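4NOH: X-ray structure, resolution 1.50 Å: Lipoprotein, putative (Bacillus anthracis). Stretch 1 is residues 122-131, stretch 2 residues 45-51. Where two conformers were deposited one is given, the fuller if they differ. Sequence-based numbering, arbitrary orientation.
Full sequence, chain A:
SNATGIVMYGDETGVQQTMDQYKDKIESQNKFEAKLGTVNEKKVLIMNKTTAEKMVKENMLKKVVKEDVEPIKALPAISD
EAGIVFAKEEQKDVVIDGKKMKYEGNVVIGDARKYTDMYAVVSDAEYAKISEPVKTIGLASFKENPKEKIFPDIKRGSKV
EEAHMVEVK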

# COMPACT_ATOMS: atom_id res chain seq x y z
N VAL A 122 11.15 1.28 -5.58
CA VAL A 122 12.27 1.64 -6.46
C VAL A 122 12.61 3.13 -6.33
O VAL A 122 11.88 3.88 -5.72
CB VAL A 122 11.95 1.32 -7.94
CG1 VAL A 122 11.73 -0.19 -8.14
CG2 VAL A 122 10.75 2.11 -8.44
N SER A 123 13.76 3.54 -6.84
CA SER A 123 14.12 4.93 -6.72
C SER A 123 13.09 5.80 -7.46
O SER A 123 12.38 5.33 -8.33
CB SER A 123 15.52 5.18 -7.30
OG SER A 123 15.52 5.07 -8.71
N ASP A 124 13.02 7.06 -7.09
CA ASP A 124 12.11 7.97 -7.73
C ASP A 124 12.39 8.02 -9.25
O ASP A 124 11.47 8.08 -10.05
CB ASP A 124 12.20 9.38 -7.12
CG ASP A 124 11.67 9.47 -5.69
OD1 ASP A 124 11.31 8.44 -5.07
OD2 ASP A 124 11.59 10.63 -5.19
N ALA A 125 13.66 8.00 -9.65
CA ALA A 125 13.99 8.06 -11.07
C ALA A 125 13.55 6.79 -11.79
O ALA A 125 13.11 6.85 -12.94
CB ALA A 125 15.48 8.32 -11.26
N GLU A 126 13.72 5.65 -11.14
CA GLU A 126 13.33 4.37 -11.72
C GLU A 126 11.81 4.29 -11.87
O GLU A 126 11.29 3.77 -12.90
CB GLU A 126 13.89 3.19 -10.90
CG GLU A 126 15.40 3.00 -11.07
CD GLU A 126 15.79 2.48 -12.43
OE1 GLU A 126 15.37 1.35 -12.78
OE2 GLU A 126 16.54 3.17 -13.16
N TYR A 127 11.11 4.80 -10.88
CA TYR A 127 9.64 4.76 -10.88
C TYR A 127 9.06 5.57 -12.03
O TYR A 127 8.06 5.17 -12.64
CB TYR A 127 9.13 5.30 -9.56
CG TYR A 127 7.62 5.40 -9.40
CD1 TYR A 127 6.88 4.34 -8.92
CD2 TYR A 127 6.96 6.57 -9.66
CE1 TYR A 127 5.50 4.43 -8.74
CE2 TYR A 127 5.58 6.68 -9.49
CZ TYR A 127 4.86 5.60 -9.01
OH TYR A 127 3.50 5.70 -8.83
N ALA A 128 9.73 6.67 -12.37
CA ALA A 128 9.27 7.57 -13.41
C ALA A 128 9.20 6.88 -14.75
O ALA A 128 8.44 7.29 -15.61
CB ALA A 128 10.18 8.80 -13.48
N LYS A 129 10.00 5.84 -14.93
CA LYS A 129 10.09 5.12 -16.19
C LYS A 129 9.11 3.97 -16.31
O LYS A 129 9.01 3.35 -17.39
CB LYS A 129 11.52 4.59 -16.35
CG LYS A 129 12.56 5.70 -16.31
CD LYS A 129 14.00 5.24 -16.59
CE LYS A 129 14.47 4.17 -15.63
NZ LYS A 129 15.89 3.75 -15.83
N ILE A 130 8.41 3.64 -15.23
CA ILE A 130 7.48 2.49 -15.23
C ILE A 130 6.15 2.92 -15.87
O ILE A 130 5.55 3.93 -15.47
CB ILE A 130 7.31 1.94 -13.80
CG1 ILE A 130 8.66 1.42 -13.32
CG2 ILE A 130 6.29 0.82 -13.76
CD1 ILE A 130 8.63 0.88 -11.92
N SER A 131 5.69 2.19 -16.88
CA SER A 131 4.50 2.60 -17.61
C SER A 131 3.14 2.16 -17.05
O SER A 131 2.11 2.68 -17.53
CB SER A 131 4.62 2.14 -19.07
OG SER A 131 4.69 0.75 -19.10
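Stretch 2 45-51: LIMNKTT

Stretch 2 enters as the end of a strand, residues 45-48, and turns into a helix at K49. Stretch 1 has a similar plan: V122 is in extended conformation, S123 caps a helix that begins at D124, and the chain leaves as loop toward S131. V122 and N48 form a parallel bridge, with CA atoms 5.0 Å apart. The strand 45-48 passes the helix of stretch 1 at 7.6 Å between axes, and their N-to-C directions differ by 130°. Together the two stretches bury 436 Å².

L45 is buried but does not touch stretch 1. Its backbone is extended, with phi/psi of -105/115.

I46 is also extended, at -107/128, and its CB points toward stretch 1. Its CG2 is the apolar centre of the contact. I46 CG2 lies 3.8 Å from I130 CD1, 4.1 Å from V122 CG2 and 4.4 Å from Y127 CD1. The carbonyl I46 O meets the edge of the Y127 ring, near the ring plane, 3.4 Å from Y127 CE1.

M47 is a selenomethionine whose CB points away from stretch 1; its closest contacts are made by backbone atoms. M47 O accepts a hydrogen bond from V122 N at 3.0 Å, nearly straight at 166°. M47 C is 3.7 Å from Y127 CD1.

N48 ends the strand at phi/psi -91/167. Its side chain lies on the same face of the sheet as that of V122. N48 CB packs 3.6 Å from Y127 CB and 3.2 Å from D124 OD1. N48 CA makes a CA-H...O contact with V122 O at 3.3 Å. N48 also caps its own helix: N48 OD1 accepts from T51 N at 2.8 Å and from T51 OG1 at 2.9 Å. N48 ND2 donates to a water at 3.0 Å, and that water donates to D124 O at 2.8 Å, tying the cap to the neighbouring helix.

K49 opens the helix, at -58/-44. K49 N donates to V122 O at 2.9 Å, but the bond is weak, with an angle of 120°. The lysine side chain is fully extended, all t, and its end leads away from stretch 1.

T50 is gripped by the D124 carboxylate. T50 N donates to D124 OD1 at 3.1 Å and 167°, and T50 OG1 donates to D124 OD2 at 2.6 Å. Both carboxylate oxygens are thus used on one residue, and the first helix's opening residue is fastened to the first turn of the second.

T51 points its CB toward stretch 1 but stays out of contact; T51 OG1 is 6.2 Å from Y127 CZ.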

# COMPACT_ATOMS: atom_id res chain seq x y z
N LEU A 45 2.64 -4.15 -6.41
CA LEU A 45 2.28 -2.75 -6.19
C LEU A 45 3.60 -2.05 -6.00
O LEU A 45 4.29 -2.31 -5.02
CB LEU A 45 1.41 -2.63 -4.97
CG LEU A 45 0.67 -1.34 -4.67
CD1 LEU A 45 -0.25 -0.93 -5.82
CD2 LEU A 45 -0.14 -1.49 -3.39
N ILE A 46 3.93 -1.16 -6.92
CA ILE A 46 5.23 -0.49 -7.01
C ILE A 46 5.14 0.97 -6.58
O ILE A 46 4.29 1.73 -7.07
CB ILE A 46 5.76 -0.53 -8.46
CG1 ILE A 46 5.68 -1.95 -9.07
CG2 ILE A 46 7.21 -0.03 -8.51
CD1 ILE A 46 5.76 -2.01 -10.58
N MSE A 47 6.00 1.38 -5.68
CA MSE A 47 6.02 2.77 -5.32
C MSE A 47 7.43 3.26 -5.39
O MSE A 47 8.38 2.49 -5.58
CB MSE A 47 5.40 3.02 -3.95
CG MSE A 47 6.16 2.42 -2.79
SE MSE A 47 4.98 2.21 -1.20
CE MSE A 47 4.48 0.33 -1.40
N ASN A 48 7.56 4.56 -5.33
CA ASN A 48 8.87 5.15 -5.31
C ASN A 48 9.34 5.32 -3.86
O ASN A 48 8.56 5.21 -2.89
CB ASN A 48 9.00 6.44 -6.13
CG ASN A 48 8.20 7.62 -5.60
OD1 ASN A 48 7.80 7.69 -4.44
ND2 ASN A 48 8.01 8.60 -6.46
N LYS A 49 10.64 5.60 -3.72
CA LYS A 49 11.26 5.75 -2.40
C LYS A 49 10.59 6.85 -1.58
O LYS A 49 10.32 6.68 -0.39
CB LYS A 49 12.74 6.04 -2.55
CG LYS A 49 13.46 6.22 -1.23
CD LYS A 49 14.91 6.58 -1.42
CE LYS A 49 15.53 6.88 -0.07
NZ LYS A 49 16.95 7.27 -0.21
N THR A 50 10.32 7.98 -2.20
CA THR A 50 9.74 9.09 -1.49
C THR A 50 8.40 8.70 -0.88
O THR A 50 8.11 9.01 0.27
CB THR A 50 9.66 10.32 -2.41
OG1 THR A 50 10.99 10.79 -2.66
CG2 THR A 50 8.90 11.42 -1.77
N THR A 51 7.59 7.99 -1.64
CA THR A 51 6.29 7.56 -1.19
C THR A 51 6.41 6.53 -0.10
O THR A 51 5.71 6.60 0.94
CB THR A 51 5.47 7.00 -2.36
OG1 THR A 51 5.21 8.06 -3.30
CG2 THR A 51 4.15 6.38 -1.89
O HOH W 1 9.12 9.25 -9.17